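PDB 3UOR: ABC transporter sugar binding protein from Xanthomonas axonopodis pv. citri, which probably binds maltose or related sugars in the periplasm and delivers them to an ABC transporter for uptake. Local coordinates for residues 119-124 and 340-345; 139-144 and 301-306; 217-222 and 404-409. All blocks are in the same frame, centred on the assembly; numbering follows the deposited sequence.

Contact 1: residues 119-124 and 340-345; sequences ADYFPG and LPPRRS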
loop_
_atom_site.group_PDB
_atom_site.type_symbol
_atom_site.label_atom_id
_atom_site.label_comp_id
_atom_site.label_asym_id
_atom_site.label_seq_id
_atom_site.Cartn_x
_atom_site.Cartn_y
_atom_site.Cartn_z
ATOM N N ALA A 119 15.925 -12.231 3.750
ATOM C CA ALA A 119 16.648 -11.141 4.408
ATOM C C ALA A 119 16.817 -9.935 3.482
ATOM O O ALA A 119 17.131 -8.839 3.935
ATOM C CB ALA A 119 18.028 -11.623 4.913
ATOM N N ASP A 120 16.624 -10.136 2.182
ATOM C CA ASP A 120 16.788 -9.030 1.224
ATOM C C ASP A 120 15.470 -8.272 1.000
ATOM O O ASP A 120 15.445 -7.254 0.305
ATOM C CB ASP A 120 17.321 -9.564 -0.104
ATOM C CG ASP A 120 17.693 -8.466 -1.087
ATOM O OD1 ASP A 120 17.265 -8.558 -2.268
ATOM O OD2 ASP A 120 18.401 -7.518 -0.682
ATOM N N TYR A 121 14.377 -8.771 1.587
ATOM C CA TYR A 121 13.064 -8.142 1.422
ATOM C C TYR A 121 12.781 -7.153 2.550
ATOM O O TYR A 121 13.123 -7.392 3.708
ATOM C CB TYR A 121 11.952 -9.204 1.387
ATOM C CG TYR A 121 11.833 -9.909 0.052
ATOM C CD1 TYR A 121 10.800 -9.613 -0.814
ATOM C CD2 TYR A 121 12.774 -10.856 -0.354
ATOM C CE1 TYR A 121 10.693 -10.242 -2.035
ATOM C CE2 TYR A 121 12.666 -11.492 -1.585
ATOM C CZ TYR A 121 11.625 -11.184 -2.413
ATOM O OH TYR A 121 11.484 -11.802 -3.634
ATOM N N PHE A 122 12.161 -6.032 2.228
ATOM C CA PHE A 122 11.845 -5.080 3.288
ATOM C C PHE A 122 11.010 -5.806 4.346
ATOM O O PHE A 122 10.087 -6.545 4.011
ATOM C CB PHE A 122 11.151 -3.846 2.717
ATOM C CG PHE A 122 11.971 -3.132 1.672
ATOM C CD1 PHE A 122 13.109 -2.429 2.032
ATOM C CD2 PHE A 122 11.607 -3.170 0.335
ATOM C CE1 PHE A 122 13.873 -1.758 1.081
ATOM C CE2 PHE A 122 12.366 -2.511 -0.627
ATOM C CZ PHE A 122 13.515 -1.815 -0.252
ATOM N N PRO A 123 11.375 -5.649 5.623
ATOM C CA PRO A 123 10.783 -6.519 6.651
ATOM C C PRO A 123 9.268 -6.328 6.790
ATOM O O PRO A 123 8.563 -7.319 6.898
ATOM C CB PRO A 123 11.530 -6.123 7.937
ATOM C CG PRO A 123 12.084 -4.745 7.648
ATOM C CD PRO A 123 12.394 -4.738 6.171
ATOM N N GLY A 124 8.779 -5.088 6.764
ATOM C CA GLY A 124 7.354 -4.842 6.829
ATOM C C GLY A 124 6.637 -5.435 5.621
ATOM O O GLY A 124 5.498 -5.870 5.716
ATOM N N LEU A 340 6.619 -0.719 -7.178
ATOM C CA LEU A 340 7.862 -0.680 -6.414
ATOM C C LEU A 340 8.389 -2.077 -6.122
ATOM O O LEU A 340 7.659 -2.947 -5.663
ATOM C CB LEU A 340 7.674 0.065 -5.092
ATOM C CG LEU A 340 7.057 1.471 -5.104
ATOM C CD1 LEU A 340 6.861 1.891 -3.647
ATOM C CD2 LEU A 340 7.980 2.438 -5.843
ATOM N N PRO A 341 9.673 -2.291 -6.379
ATOM C CA PRO A 341 10.258 -3.586 -6.022
ATOM C C PRO A 341 10.180 -3.794 -4.524
ATOM O O PRO A 341 10.329 -2.836 -3.763
ATOM C CB PRO A 341 11.710 -3.434 -6.458
ATOM C CG PRO A 341 11.643 -2.485 -7.642
ATOM C CD PRO A 341 10.579 -1.471 -7.195
ATOM N N PRO A 342 9.974 -5.041 -4.095
ATOM C CA PRO A 342 9.856 -5.339 -2.662
ATOM C C PRO A 342 11.169 -5.763 -2.033
ATOM O O PRO A 342 11.134 -6.155 -0.870
ATOM C CB PRO A 342 8.895 -6.527 -2.639
ATOM C CG PRO A 342 9.165 -7.235 -3.906
ATOM C CD PRO A 342 9.547 -6.171 -4.932
ATOM N N ARG A 343 12.292 -5.690 -2.758
ATOM C CA ARG A 343 13.576 -6.159 -2.194
ATOM C C ARG A 343 14.748 -5.201 -2.415
ATOM O O ARG A 343 14.789 -4.494 -3.402
ATOM C CB ARG A 343 13.931 -7.579 -2.691
ATOM C CG ARG A 343 14.038 -7.741 -4.194
ATOM C CD ARG A 343 14.278 -9.208 -4.605
ATOM N NE ARG A 343 15.405 -9.808 -3.891
ATOM C CZ ARG A 343 15.867 -11.036 -4.130
ATOM N NH1 ARG A 343 15.321 -11.786 -5.087
ATOM N NH2 ARG A 343 16.874 -11.518 -3.411
ATOM N N ARG A 344 15.695 -5.183 -1.484
ATOM C CA ARG A 344 16.766 -4.194 -1.520
ATOM C C ARG A 344 17.644 -4.318 -2.731
ATOM O O ARG A 344 18.124 -3.318 -3.256
ATOM C CB ARG A 344 17.652 -4.307 -0.291
ATOM C CG ARG A 344 16.899 -4.071 0.947
ATOM C CD ARG A 344 17.798 -3.638 2.050
ATOM N NE ARG A 344 16.988 -3.566 3.257
ATOM C CZ ARG A 344 16.641 -4.633 3.958
ATOM N NH1 ARG A 344 17.055 -5.836 3.570
ATOM N NH2 ARG A 344 15.890 -4.499 5.040
ATOM N N SER A 345 17.871 -5.538 -3.187
ATOM C CA SER A 345 18.840 -5.682 -4.259
ATOM C C SER A 345 18.307 -5.124 -5.580
ATOM O O SER A 345 19.073 -4.645 -6.406
ATOM C CB SER A 345 19.387 -7.118 -4.365
ATOM O OG SER A 345 18.396 -8.034 -4.761
HETATM O O HOH W 1 19.384 -6.753 1.740
#
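Asp120 is the polar hub between 119-124 and 340-345, and most of its bonds converge on OD1. Arg343 NE meets Asp120 OD1 at 2.8 Å in a salt bridge. Asp120 OD1 offers its anti lone pair and lies near the guanidinium plane. From the other side, the syn side, Ser345 OG donates to Asp120 OD1 at 2.8 Å. Ser345 N adds a bond to the syn lone pair. Three donors thus fix the carboxylate, and the ion pair probably steadies its negative charge. A water bridges Asp120 OD2 and Arg344 NH1. Arg344 NH1 also reaches Ala119 O at 3.0 Å, with the oxygen in the guanidinium plane. Arg344 NE forms a salt bridge with Glu366.

Backbone bonds tie the two loops together. Arg344 N donates to Asp120 O at 2.7 Å in a nearly straight bond. Phe122 N donates to Pro342 O at 3.3 Å. These flank a single bridge between Tyr121 and Arg343.

Arg343 CB makes a CH-pi contact over the centre of the Tyr121 ring, 4.0 Å from its centroid. Arg343 CG lies between the backbone N and carbonyl carbon (chi1 58°). With the chain bent at chi3 (-52°), one face of the guanidinium meets Tyr121 CE2, the two planes 25° apart. Tyr121 CE1 also lies beside Pro342 CG, 3.9 Å away. Phe122 crosses Arg344 obliquely, with CE1 3.8 Å from Arg344 CG, and Pro341 O lies at the Phe122 ring edge.

Arg343 NH1 bonds to the carbonyls of Ile115 and Ser325. Pro342 and Arg343 pack on Gln330 of helix 327-337. Tyr121 and Pro342 both rest on Pro139 of strand 134-150. The junction thus joins the start of helix 123-127 to the approach to helix 344-348.

Contact 2: residues 139-144 and 301-306; sequences PWYVDT and GGSSLV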
loop_
_atom_site.group_PDB
_atom_site.type_symbol
_atom_site.label_atom_id
_atom_site.label_comp_id
_atom_site.label_asym_id
_atom_site.label_seq_id
_atom_site.Cartn_x
_atom_site.Cartn_y
_atom_site.Cartn_z
ATOM N N PRO A 139 6.164 -11.468 -1.654
ATOM C CA PRO A 139 5.777 -10.121 -2.075
ATOM C C PRO A 139 6.140 -9.923 -3.531
ATOM O O PRO A 139 7.249 -10.279 -3.914
ATOM C CB PRO A 139 6.649 -9.210 -1.194
ATOM C CG PRO A 139 6.995 -10.043 -0.006
ATOM C CD PRO A 139 7.122 -11.451 -0.534
ATOM N N TRP A 140 5.245 -9.354 -4.324
ATOM C CA TRP A 140 5.560 -9.096 -5.725
ATOM C C TRP A 140 5.944 -7.628 -5.947
ATOM O O TRP A 140 7.016 -7.330 -6.465
ATOM C CB TRP A 140 4.368 -9.484 -6.594
ATOM C CG TRP A 140 4.590 -9.355 -8.053
ATOM C CD1 TRP A 140 5.779 -9.231 -8.697
ATOM C CD2 TRP A 140 3.576 -9.352 -9.067
ATOM N NE1 TRP A 140 5.571 -9.126 -10.062
ATOM C CE2 TRP A 140 4.225 -9.201 -10.309
ATOM C CE3 TRP A 140 2.177 -9.437 -9.040
ATOM C CZ2 TRP A 140 3.531 -9.150 -11.511
ATOM C CZ3 TRP A 140 1.487 -9.388 -10.231
ATOM C CH2 TRP A 140 2.167 -9.248 -11.455
ATOM N N TYR A 141 5.077 -6.699 -5.564
ATOM C CA TYR A 141 5.442 -5.286 -5.640
ATOM C C TYR A 141 4.732 -4.563 -4.501
ATOM O O TYR A 141 3.806 -5.100 -3.905
ATOM C CB TYR A 141 5.046 -4.675 -6.984
ATOM C CG TYR A 141 3.555 -4.642 -7.229
ATOM C CD1 TYR A 141 2.770 -3.600 -6.751
ATOM C CD2 TYR A 141 2.937 -5.661 -7.930
ATOM C CE1 TYR A 141 1.406 -3.579 -6.971
ATOM C CE2 TYR A 141 1.595 -5.650 -8.162
ATOM C CZ TYR A 141 0.829 -4.615 -7.680
ATOM O OH TYR A 141 -0.519 -4.639 -7.929
ATOM N N VAL A 142 5.166 -3.348 -4.204
ATOM C CA VAL A 142 4.730 -2.661 -2.996
ATOM C C VAL A 142 4.050 -1.347 -3.368
ATOM O O VAL A 142 4.521 -0.604 -4.237
ATOM C CB VAL A 142 5.914 -2.341 -2.070
ATOM C CG1 VAL A 142 5.438 -1.788 -0.728
ATOM C CG2 VAL A 142 6.745 -3.579 -1.843
ATOM N N ASP A 143 2.923 -1.091 -2.720
ATOM C CA ASP A 143 2.257 0.195 -2.825
ATOM C C ASP A 143 2.383 0.848 -1.460
ATOM O O ASP A 143 1.966 0.278 -0.457
ATOM C CB ASP A 143 0.793 -0.023 -3.193
ATOM C CG ASP A 143 -0.040 1.247 -3.087
ATOM O OD1 ASP A 143 0.518 2.336 -2.820
ATOM O OD2 ASP A 143 -1.265 1.147 -3.274
ATOM N N THR A 144 2.996 2.022 -1.403
ATOM C CA THR A 144 2.985 2.795 -0.170
ATOM C C THR A 144 2.766 4.269 -0.529
ATOM O O THR A 144 2.959 4.652 -1.680
ATOM C CB THR A 144 4.278 2.596 0.643
ATOM O OG1 THR A 144 4.128 3.189 1.943
ATOM C CG2 THR A 144 5.435 3.260 -0.055
ATOM N N GLY A 301 1.405 -1.775 1.287
ATOM C CA GLY A 301 0.333 -2.222 0.410
ATOM C C GLY A 301 0.950 -2.920 -0.775
ATOM O O GLY A 301 2.162 -3.092 -0.828
ATOM N N GLY A 302 0.125 -3.298 -1.741
ATOM C CA GLY A 302 0.619 -3.907 -2.957
ATOM C C GLY A 302 0.128 -5.333 -3.044
ATOM O O GLY A 302 -0.870 -5.678 -2.426
ATOM N N SER A 303 0.837 -6.171 -3.797
ATOM C CA SER A 303 0.376 -7.523 -4.084
ATOM C C SER A 303 1.460 -8.550 -3.809
ATOM O O SER A 303 2.645 -8.224 -3.813
ATOM C CB SER A 303 -0.048 -7.646 -5.547
ATOM O OG SER A 303 -1.205 -6.878 -5.800
ATOM N N SER A 304 1.031 -9.786 -3.576
ATOM C CA SER A 304 1.912 -10.930 -3.394
ATOM C C SER A 304 1.597 -11.919 -4.486
ATOM O O SER A 304 0.573 -11.803 -5.136
ATOM C CB SER A 304 1.629 -11.620 -2.063
ATOM O OG SER A 304 1.866 -10.746 -0.972
ATOM N N LEU A 305 2.481 -12.891 -4.688
ATOM C CA LEU A 305 2.196 -14.008 -5.561
ATOM C C LEU A 305 2.023 -15.231 -4.685
ATOM O O LEU A 305 2.802 -15.439 -3.760
ATOM C CB LEU A 305 3.355 -14.236 -6.537
ATOM C CG LEU A 305 3.433 -13.150 -7.617
ATOM C CD1 LEU A 305 4.842 -13.038 -8.149
ATOM C CD2 LEU A 305 2.436 -13.415 -8.748
ATOM N N VAL A 306 1.013 -16.041 -4.984
ATOM C CA VAL A 306 0.757 -17.276 -4.244
ATOM C C VAL A 306 0.591 -18.453 -5.194
ATOM O O VAL A 306 0.304 -18.282 -6.382
ATOM C CB VAL A 306 -0.556 -17.188 -3.430
ATOM C CG1 VAL A 306 -0.514 -16.016 -2.482
ATOM C CG2 VAL A 306 -1.738 -17.052 -4.374
#
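Residues 139-143 and 303-306 run antiparallel, 166° between strand directions, with a one-residue register shift between the Pro139-Ser304 and Tyr141-Ser303 pairs. At the shift, Ser303 O accepts from Trp140 N at 2.9 Å and, weakly, from Tyr141 N at 3.4 Å. Ser303 N returns a bond to Tyr141 O. Further along, Asp143 and Gly301 form a hydrogen-bonded pair, although Asp143 N stands above the carbonyl plane of Gly301. Gly302 CA makes a CA-H...O contact with Tyr141 O at 3.5 Å.

Trp140 and Leu305 make the main apolar contact. The indole CG is anti to the backbone N (chi1 -176°), which lays the ring beside Leu305. Leu305 CD1 lies over one face of the indole in a CH-pi contact, 3.7 Å from Trp140 CG. Tyr141 covers the opposite face with CD2, and Phe333 also stacks on this indole. The Tyr141 ring leans over the backbone of Ser303, with CE2 3.7 Å from Ser303 CB. Ser303 OG bonds to Gln88.

Trp140 and Tyr141 facing Ser303 make a classic beta bulge. It lies in the mixed sheet of a bacterial extracellular solute-binding protein, where strand 303-307 pairs antiparallel with both 134-150 and 86-90.

Contact 3: residues 217-222 and 404-409; sequences NFRGAG and ELDQRV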
loop_
_atom_site.group_PDB
_atom_site.type_symbol
_atom_site.label_atom_id
_atom_site.label_comp_id
_atom_site.label_asym_id
_atom_site.label_seq_id
_atom_site.Cartn_x
_atom_site.Cartn_y
_atom_site.Cartn_z
ATOM N N ASN A 217 -9.030 -1.204 18.707
ATOM C CA ASN A 217 -8.232 -0.463 19.662
ATOM C C ASN A 217 -8.110 0.964 19.198
ATOM O O ASN A 217 -7.075 1.596 19.414
ATOM C CB ASN A 217 -6.828 -1.062 19.811
ATOM C CG ASN A 217 -6.068 -0.467 20.987
ATOM O OD1 ASN A 217 -6.639 -0.221 22.038
ATOM N ND2 ASN A 217 -4.774 -0.243 20.812
ATOM N N PHE A 218 -9.162 1.476 18.567
ATOM C CA PHE A 218 -9.146 2.847 18.073
ATOM C C PHE A 218 -9.270 3.867 19.201
ATOM O O PHE A 218 -8.904 5.038 19.042
ATOM C CB PHE A 218 -10.176 3.041 16.959
ATOM C CG PHE A 218 -9.857 2.242 15.716
ATOM C CD1 PHE A 218 -9.124 2.803 14.683
ATOM C CD2 PHE A 218 -10.249 0.921 15.609
ATOM C CE1 PHE A 218 -8.803 2.070 13.542
ATOM C CE2 PHE A 218 -9.942 0.180 14.480
ATOM C CZ PHE A 218 -9.211 0.755 13.443
ATOM N N ARG A 219 -9.741 3.409 20.357
ATOM C CA ARG A 219 -9.720 4.239 21.558
ATOM C C ARG A 219 -8.325 4.352 22.186
ATOM O O ARG A 219 -8.117 5.102 23.153
ATOM C CB ARG A 219 -10.703 3.692 22.593
ATOM C CG ARG A 219 -12.159 4.115 22.338
ATOM C CD ARG A 219 -13.088 3.404 23.290
ATOM N NE ARG A 219 -13.098 1.969 23.040
ATOM C CZ ARG A 219 -13.784 1.100 23.765
ATOM N NH1 ARG A 219 -14.507 1.526 24.795
ATOM N NH2 ARG A 219 -13.737 -0.190 23.463
ATOM N N GLY A 220 -7.376 3.584 21.662
ATOM C CA GLY A 220 -6.008 3.617 22.175
ATOM C C GLY A 220 -5.319 4.943 21.907
ATOM O O GLY A 220 -5.771 5.721 21.054
ATOM N N ALA A 221 -4.228 5.205 22.631
ATOM C CA ALA A 221 -3.479 6.459 22.474
ATOM C C ALA A 221 -3.010 6.723 21.046
ATOM O O ALA A 221 -3.053 7.852 20.564
ATOM C CB ALA A 221 -2.282 6.510 23.449
ATOM N N GLY A 222 -2.556 5.678 20.365
ATOM C CA GLY A 222 -1.977 5.857 19.049
ATOM C C GLY A 222 -2.995 6.367 18.056
ATOM O O GLY A 222 -2.768 7.379 17.370
ATOM N N GLU A 404 -17.233 5.257 19.040
ATOM C CA GLU A 404 -18.165 4.745 18.053
ATOM C C GLU A 404 -17.438 3.797 17.103
ATOM O O GLU A 404 -17.960 2.742 16.764
ATOM C CB GLU A 404 -18.774 5.911 17.275
ATOM C CG GLU A 404 -19.664 5.479 16.139
ATOM C CD GLU A 404 -20.421 6.628 15.474
ATOM O OE1 GLU A 404 -20.398 7.781 15.970
ATOM O OE2 GLU A 404 -21.054 6.354 14.436
ATOM N N LEU A 405 -16.228 4.173 16.680
ATOM C CA LEU A 405 -15.448 3.315 15.775
ATOM C C LEU A 405 -15.195 1.958 16.415
ATOM O O LEU A 405 -15.480 0.930 15.805
ATOM C CB LEU A 405 -14.135 3.983 15.365
ATOM C CG LEU A 405 -13.230 3.258 14.369
ATOM C CD1 LEU A 405 -13.988 2.813 13.111
ATOM C CD2 LEU A 405 -12.092 4.187 13.994
ATOM N N ASP A 406 -14.687 1.950 17.647
ATOM C CA ASP A 406 -14.546 0.693 18.392
ATOM C C ASP A 406 -15.840 -0.140 18.478
ATOM O O ASP A 406 -15.796 -1.376 18.349
ATOM C CB ASP A 406 -13.941 0.919 19.790
ATOM C CG ASP A 406 -12.406 0.892 19.769
ATOM O OD1 ASP A 406 -11.828 0.508 18.721
ATOM O OD2 ASP A 406 -11.780 1.230 20.796
ATOM N N GLN A 407 -16.981 0.519 18.697
ATOM C CA GLN A 407 -18.253 -0.194 18.708
ATOM C C GLN A 407 -18.484 -0.870 17.371
ATOM O O GLN A 407 -18.824 -2.034 17.332
ATOM C CB GLN A 407 -19.446 0.726 19.009
ATOM C CG GLN A 407 -19.536 1.223 20.434
ATOM C CD GLN A 407 -20.790 2.064 20.667
ATOM O OE1 GLN A 407 -20.722 3.183 21.195
ATOM N NE2 GLN A 407 -21.946 1.530 20.256
ATOM N N ARG A 408 -18.319 -0.137 16.273
ATOM C CA ARG A 408 -18.506 -0.733 14.949
ATOM C C ARG A 408 -17.505 -1.871 14.735
ATOM O O ARG A 408 -17.858 -2.938 14.235
ATOM C CB ARG A 408 -18.361 0.319 13.842
ATOM C CG ARG A 408 -19.433 1.442 13.879
ATOM C CD ARG A 408 -20.873 0.877 13.857
ATOM N NE ARG A 408 -21.706 1.549 14.857
ATOM C CZ ARG A 408 -22.245 0.952 15.914
ATOM N NH1 ARG A 408 -22.078 -0.339 16.099
ATOM N NH2 ARG A 408 -22.963 1.647 16.782
ATOM N N VAL A 409 -16.255 -1.656 15.122
ATOM C CA VAL A 409 -15.223 -2.669 14.860
ATOM C C VAL A 409 -15.462 -3.920 15.713
ATOM O O VAL A 409 -15.342 -5.037 15.229
ATOM C CB VAL A 409 -13.801 -2.102 15.046
ATOM C CG1 VAL A 409 -12.731 -3.215 14.906
ATOM C CG2 VAL A 409 -13.562 -0.974 14.022
#
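Asp406 grips the 217-220 turn with both carboxylate oxygens. Arg219 NE donates to Asp406 OD2 at 2.7 Å in a nearly straight salt bridge (170°). OD2 accepts on its anti lone pair and lies in the guanidinium plane. The two planes stand 73° apart, and the bond is made at the guanidinium edge through NE. Arg219 N reaches the same OD2 at 3.0 Å, but from above the carboxylate plane. On the other oxygen, Phe218 N donates to Asp406 OD1 at 2.8 Å from the syn side. The bend of Arg219 at chi3 (-66°) curls its guanidinium back beside Asp406 CB. With Asp406 buried, these three bonds probably offset much of the cost of enclosing its charge.

Asn217 to Gly220 form a type I beta turn, closed by a bond from Gly220 N to Asn217 O. The carboxylate accepts the consecutive backbone N-H groups of Phe218 and Arg219 inside it. The turn leads into helix 221-235, with Gly220 at its N-cap.

Packing lies next to this polar group. Leu405 CG lies over one face of the Phe218 ring toward its rim, 4.1 Å from the centroid. The CD2 branch presses closer, 3.3 Å from Phe218 CD1. The Val409 and Phe218 side chains cross at about a right angle, Val409 CG2 3.8 Å from Phe218 CE2. Ile380 of helix 377-394 touches both, and Phe223 meets the Phe218 ring edge-to-face.

Contacts 1 and 2 adjoin, with centres 11 Å apart. Leu340 O lies 2.9 Å from Val142 N, a probable hydrogen bond, so the loop of contact 1 borders the 139-143 strand of contact 2. Pro342 CD also packs 3.2 Å from Trp140 O. In sequence, contact 2 is nested inside the loop that contact 1 closes. Contact 3 stands apart: its centre is about 32 Å from that of contact 1 and 28 Å from that of contact 2, and its nearest atoms are about 18 and 16 Å away. Its segments alternate with theirs along the chain. As in related solute-binding proteins, the sugar would probably bind in the cleft between the lobes.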